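Local coordinates for chemotaxis protein CheX (Vibrio vulnificus, PDB 6VPW), which probably dephosphorylates the phosphorylated response regulator CheY, as CheX-family phosphatases do, in the signalling that controls bacterial chemotaxis, at residues K35-R41 with A148-I152; M59-F63 with I94-T99. One frame throughout, in Å; residues are numbered along the deposited sequence.

Contact 1. Residues K35-R41 with A148-I152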
loop_
_atom_site.group_PDB
_atom_site.type_symbol
_atom_site.label_atom_id
_atom_site.label_comp_id
_atom_site.label_asym_id
_atom_site.label_seq_id
_atom_site.Cartn_x
_atom_site.Cartn_y
_atom_site.Cartn_z
ATOM N N LYS A 35 13.345 -3.126 11.348
ATOM C CA LYS A 35 12.196 -3.936 11.805
ATOM C C LYS A 35 12.649 -5.394 11.804
ATOM O O LYS A 35 13.438 -5.767 10.914
ATOM C CB LYS A 35 10.978 -3.707 10.910
ATOM C CG LYS A 35 9.715 -4.449 11.324
ATOM C CD LYS A 35 8.528 -4.064 10.478
ATOM C CE LYS A 35 7.262 -4.830 10.794
ATOM N NZ LYS A 35 6.132 -4.350 9.955
ATOM N N LYS A 36 12.213 -6.152 12.802
ATOM C CA LYS A 36 12.571 -7.587 12.867
ATOM C C LYS A 36 11.258 -8.365 12.962
ATOM O O LYS A 36 10.476 -8.287 11.991
ATOM C CB LYS A 36 13.556 -7.834 14.014
ATOM C CG LYS A 36 14.864 -7.068 13.892
ATOM C CD LYS A 36 15.879 -7.423 14.958
ATOM C CE LYS A 36 17.061 -6.477 14.985
ATOM N NZ LYS A 36 16.648 -5.105 15.360
ATOM N N ASP A 37 11.029 -9.054 14.083
ATOM C CA ASP A 37 9.808 -9.870 14.323
ATOM C C ASP A 37 8.817 -9.059 15.167
ATOM O O ASP A 37 7.767 -9.609 15.528
ATOM C CB ASP A 37 10.173 -11.168 15.052
ATOM C CG ASP A 37 11.461 -11.804 14.559
ATOM O OD1 ASP A 37 11.995 -11.333 13.535
ATOM O OD2 ASP A 37 11.940 -12.748 15.223
ATOM N N GLU A 38 9.148 -7.796 15.445
ATOM C CA GLU A 38 8.331 -6.934 16.346
ATOM C C GLU A 38 6.901 -6.738 15.833
ATOM O O GLU A 38 6.679 -6.711 14.601
ATOM C CB GLU A 38 9.018 -5.582 16.551
ATOM C CG GLU A 38 9.549 -4.959 15.277
ATOM C CD GLU A 38 10.125 -3.575 15.496
ATOM O OE1 GLU A 38 9.390 -2.710 16.010
ATOM O OE2 GLU A 38 11.326 -3.383 15.209
ATOM N N ILE A 39 5.971 -6.595 16.782
ATOM C CA ILE A 39 4.533 -6.363 16.465
ATOM C C ILE A 39 4.387 -4.908 16.012
ATOM O O ILE A 39 4.893 -4.016 16.726
ATOM C CB ILE A 39 3.641 -6.674 17.684
ATOM C CG1 ILE A 39 3.908 -8.075 18.242
ATOM C CG2 ILE A 39 2.172 -6.466 17.333
ATOM C CD1 ILE A 39 3.171 -8.380 19.530
ATOM N N ALA A 40 3.743 -4.695 14.865
ATOM C CA ALA A 40 3.505 -3.340 14.316
ATOM C C ALA A 40 2.068 -3.284 13.776
ATOM O O ALA A 40 1.865 -3.554 12.574
ATOM C CB ALA A 40 4.524 -3.032 13.248
ATOM N N ARG A 41 1.112 -2.921 14.637
ATOM C CA ARG A 41 -0.314 -2.897 14.228
ATOM C C ARG A 41 -0.877 -1.472 14.281
ATOM O O ARG A 41 -0.374 -0.652 15.070
ATOM C CB ARG A 41 -1.097 -3.849 15.134
ATOM C CG ARG A 41 -0.689 -5.306 14.975
ATOM C CD ARG A 41 -1.305 -6.204 16.025
ATOM N NE ARG A 41 -2.748 -6.309 15.871
ATOM C CZ ARG A 41 -3.565 -6.846 16.772
ATOM N NH1 ARG A 41 -3.091 -7.311 17.915
ATOM N NH2 ARG A 41 -4.863 -6.897 16.534
ATOM N N ALA A 148 1.665 5.608 16.419
ATOM C CA ALA A 148 1.745 5.566 14.953
ATOM C C ALA A 148 3.114 5.015 14.584
ATOM O O ALA A 148 3.976 4.887 15.471
ATOM C CB ALA A 148 1.544 6.948 14.377
ATOM N N PHE A 149 3.299 4.675 13.321
ATOM C CA PHE A 149 4.672 4.315 12.920
ATOM C C PHE A 149 4.796 4.469 11.412
ATOM O O PHE A 149 3.800 4.318 10.663
ATOM C CB PHE A 149 5.091 2.936 13.437
ATOM C CG PHE A 149 4.141 1.825 13.112
ATOM C CD1 PHE A 149 4.217 1.164 11.893
ATOM C CD2 PHE A 149 3.162 1.448 14.017
ATOM C CE1 PHE A 149 3.328 0.140 11.584
ATOM C CE2 PHE A 149 2.271 0.432 13.704
ATOM C CZ PHE A 149 2.361 -0.225 12.495
ATOM N N ILE A 150 5.992 4.863 11.020
ATOM C CA ILE A 150 6.372 4.944 9.589
ATOM C C ILE A 150 7.209 3.706 9.301
ATOM O O ILE A 150 8.049 3.335 10.163
ATOM C CB ILE A 150 7.180 6.207 9.255
ATOM C CG1 ILE A 150 6.349 7.472 9.431
ATOM C CG2 ILE A 150 7.758 6.117 7.839
ATOM C CD1 ILE A 150 7.166 8.732 9.338
ATOM N N GLU A 151 6.945 3.067 8.167
ATOM C CA GLU A 151 7.843 1.980 7.725
ATOM C C GLU A 151 8.322 2.395 6.344
ATOM O O GLU A 151 7.500 2.946 5.532
ATOM C CB GLU A 151 7.196 0.599 7.731
ATOM C CG GLU A 151 6.909 0.062 9.115
ATOM C CD GLU A 151 6.510 -1.403 9.103
ATOM O OE1 GLU A 151 5.979 -1.883 10.121
ATOM O OE2 GLU A 151 6.747 -2.058 8.083
ATOM N N ILE A 152 9.602 2.161 6.080
ATOM C CA ILE A 152 10.132 2.593 4.763
ATOM C C ILE A 152 11.137 1.550 4.288
ATOM O O ILE A 152 11.781 0.906 5.142
ATOM C CB ILE A 152 10.706 4.013 4.891
ATOM C CG1 ILE A 152 10.838 4.706 3.539
ATOM C CG2 ILE A 152 12.013 4.012 5.671
ATOM C CD1 ILE A 152 10.899 6.208 3.672
#

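Contact 2. Residues M59-F63 with I94-T99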
loop_
_atom_site.group_PDB
_atom_site.type_symbol
_atom_site.label_atom_id
_atom_site.label_comp_id
_atom_site.label_asym_id
_atom_site.label_seq_id
_atom_site.Cartn_x
_atom_site.Cartn_y
_atom_site.Cartn_z
ATOM N N MET A 59 6.712 3.618 1.275
ATOM C CA MET A 59 6.582 4.178 2.635
ATOM C C MET A 59 5.138 3.946 3.108
ATOM O O MET A 59 4.201 4.001 2.266
ATOM C CB MET A 59 6.935 5.668 2.616
ATOM C CG MET A 59 6.942 6.308 3.984
ATOM S SD MET A 59 5.342 7.026 4.379
ATOM C CE MET A 59 5.513 8.628 3.594
ATOM N N SER A 60 4.977 3.629 4.392
ATOM C CA SER A 60 3.634 3.516 5.001
ATOM C C SER A 60 3.629 4.315 6.309
ATOM O O SER A 60 4.691 4.419 6.954
ATOM C CB SER A 60 3.217 2.082 5.227
ATOM O OG SER A 60 4.155 1.392 6.041
ATOM N N ILE A 61 2.503 4.966 6.580
ATOM C CA ILE A 61 2.254 5.654 7.870
ATOM C C ILE A 61 1.042 4.960 8.457
ATOM O O ILE A 61 -0.011 4.960 7.786
ATOM C CB ILE A 61 1.978 7.158 7.728
ATOM C CG1 ILE A 61 3.040 7.871 6.892
ATOM C CG2 ILE A 61 1.844 7.761 9.115
ATOM C CD1 ILE A 61 2.695 9.309 6.597
ATOM N N THR A 62 1.193 4.412 9.656
ATOM C CA THR A 62 0.079 3.689 10.305
ATOM C C THR A 62 -0.298 4.445 11.572
ATOM O O THR A 62 0.634 4.817 12.328
ATOM C CB THR A 62 0.496 2.246 10.599
ATOM O OG1 THR A 62 0.779 1.619 9.341
ATOM C CG2 THR A 62 -0.578 1.501 11.357
ATOM N N PHE A 63 -1.603 4.621 11.789
ATOM C CA PHE A 63 -2.118 5.340 12.977
ATOM C C PHE A 63 -3.097 4.490 13.781
ATOM O O PHE A 63 -3.933 3.765 13.183
ATOM C CB PHE A 63 -2.922 6.576 12.555
ATOM C CG PHE A 63 -2.151 7.613 11.786
ATOM C CD1 PHE A 63 -1.465 8.617 12.440
ATOM C CD2 PHE A 63 -2.089 7.563 10.404
ATOM C CE1 PHE A 63 -0.757 9.571 11.727
ATOM C CE2 PHE A 63 -1.388 8.521 9.692
ATOM C CZ PHE A 63 -0.744 9.535 10.355
ATOM N N ILE A 94 -2.264 13.396 4.214
ATOM C CA ILE A 94 -1.082 13.404 5.131
ATOM C C ILE A 94 0.052 12.576 4.498
ATOM O O ILE A 94 1.195 13.032 4.527
ATOM C CB ILE A 94 -1.443 12.899 6.541
ATOM C CG1 ILE A 94 -2.360 13.877 7.284
ATOM C CG2 ILE A 94 -0.178 12.622 7.340
ATOM C CD1 ILE A 94 -2.777 13.397 8.645
ATOM N N THR A 95 -0.256 11.389 3.970
ATOM C CA THR A 95 0.761 10.535 3.293
ATOM C C THR A 95 1.414 11.319 2.136
ATOM O O THR A 95 2.638 11.270 2.018
ATOM C CB THR A 95 0.127 9.216 2.826
ATOM O OG1 THR A 95 -0.483 8.568 3.947
ATOM C CG2 THR A 95 1.120 8.287 2.156
ATOM N N ASN A 96 0.621 11.993 1.307
ATOM C CA ASN A 96 1.146 12.830 0.188
ATOM C C ASN A 96 2.011 13.980 0.715
ATOM O O ASN A 96 3.106 14.214 0.146
ATOM C CB ASN A 96 0.026 13.420 -0.669
ATOM C CG ASN A 96 -0.340 12.574 -1.869
ATOM O OD1 ASN A 96 0.476 11.779 -2.336
ATOM N ND2 ASN A 96 -1.533 12.793 -2.416
ATOM N N MET A 97 1.555 14.665 1.766
ATOM C CA MET A 97 2.327 15.826 2.281
ATOM C C MET A 97 3.642 15.350 2.895
ATOM O O MET A 97 4.673 16.019 2.675
ATOM C CB MET A 97 1.531 16.603 3.341
ATOM C CG MET A 97 0.449 17.490 2.765
ATOM S SD MET A 97 -0.371 18.470 4.077
ATOM C CE MET A 97 -1.237 17.179 4.955
ATOM N N VAL A 98 3.619 14.239 3.630
ATOM C CA VAL A 98 4.872 13.756 4.275
ATOM C C VAL A 98 5.858 13.331 3.182
ATOM O O VAL A 98 7.054 13.701 3.267
ATOM C CB VAL A 98 4.589 12.610 5.261
ATOM C CG1 VAL A 98 5.869 11.924 5.721
ATOM C CG2 VAL A 98 3.789 13.107 6.459
ATOM N N THR A 99 5.374 12.579 2.194
ATOM C CA THR A 99 6.248 12.102 1.091
ATOM C C THR A 99 6.777 13.292 0.281
ATOM O O THR A 99 7.985 13.267 -0.072
ATOM C CB THR A 99 5.505 11.106 0.201
ATOM O OG1 THR A 99 4.989 10.112 1.088
ATOM C CG2 THR A 99 6.398 10.477 -0.847
#

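Contact 1. Residues K35-R41 with A148-I152
Glu151 OE1 meets Lys35 NZ in a salt bridge whose modelled length, 2.5 Å, is very short and is better taken as evidence of the pairing than as an exact distance. The ammonium group also lies 3.0 Å from Glu151 OE2, so it faces both oxygens of the carboxylate, with OE1 the nearer. Lys35 sets off with CG anti to its own N (chi1 -177°) and stays extended to the tip. Glu151 is extended too, and the two chains meet at about a right angle, with Lys35 CD over a face of the carboxylate, 3.4 Å from Glu151 OE1, and Lys35 NZ close to its plane. A lysine ammonium this close would be expected to favour the charged form of the buried glutamate.

Two residues before the acid, the Phe149 ring serves as the apolar half of the contact. Ala40 CB sits over one face in a CH-pi contact, 4.1 Å from the ring centroid and 29° off the normal. The ring is also touched at its edge: Arg41 O lies near its plane, 3.2 Å from Phe149 CE2. Arg41 CB points away from the strand, and Arg41 NE donates a hydrogen bond to Gly125 O.

A loop that leaves strand 28-34 is thus laid over one face of strand 148-154. That strand runs between 137-142 and 56-63 in the antiparallel sheet; the side chains of Lys35 and Glu151 both touch Ile138 of strand 137-142, while Ile150 and Ile152 pack against helix 8-23.

Contact 2. Residues M59-F63 with I94-T99
Met59, Ile61 and Phe63 send alternate side chains of one strand onto helix 85-107, the usual way in which a helix covers an antiparallel sheet in a two-layer alpha/beta fold. The axes of the two segments come within 9.4 Å, at 132° between their directions. At the centre, Ile61 and Val98 reach toward each other tip to tip, with Ile61 CD1 4.0 Å from Val98 CG2. The same methyl group also rests against the helix backbone, just as far from Thr95 CA.

Met59 behaves differently. Its chain starts with CG anti to the backbone N (chi1 -175°), then bends at chi2 and chi3; the side chain crosses Val98 at about a right angle and runs past Thr99 in the opposite direction. Met59 CE lies 3.9 Å from Val98 CG1. Farther along the strand, Phe63 CZ approaches Ile94 CG2 more loosely, at 4.4 Å. Leu15 and Val18 of helix 8-23 also pack on Val98.

The threonines keep their polar ends occupied within the helix. Thr95 OG1 bonds to Val91 O, while Thr95 O takes Thr99 OG1 at 2.8 Å on one face of its carbonyl plane and Thr99 N on the other.

Both contacts are built on the same antiparallel sheet, their centres about 14 Å apart, and are joined through neighbouring strands: 148-154 carries half of contact 1 and 56-63 half of contact 2. Probable backbone hydrogen bonds join these strands directly, from Thr62 N to Phe149 O and from Ser60 N to Glu151 O. Both segments of contact 2 fall within the long stretch of chain separating those of contact 1, which thus brings an early loop against the last strand. The loop 35-41 covers one face of the sheet and helix 85-107 the other. The CheY-directed Glu-x-x-Asn motif of CheX phosphatases recurs in helix 85-107, probably the active helix, ending in Asn96, whose CB points away from strand 56-63.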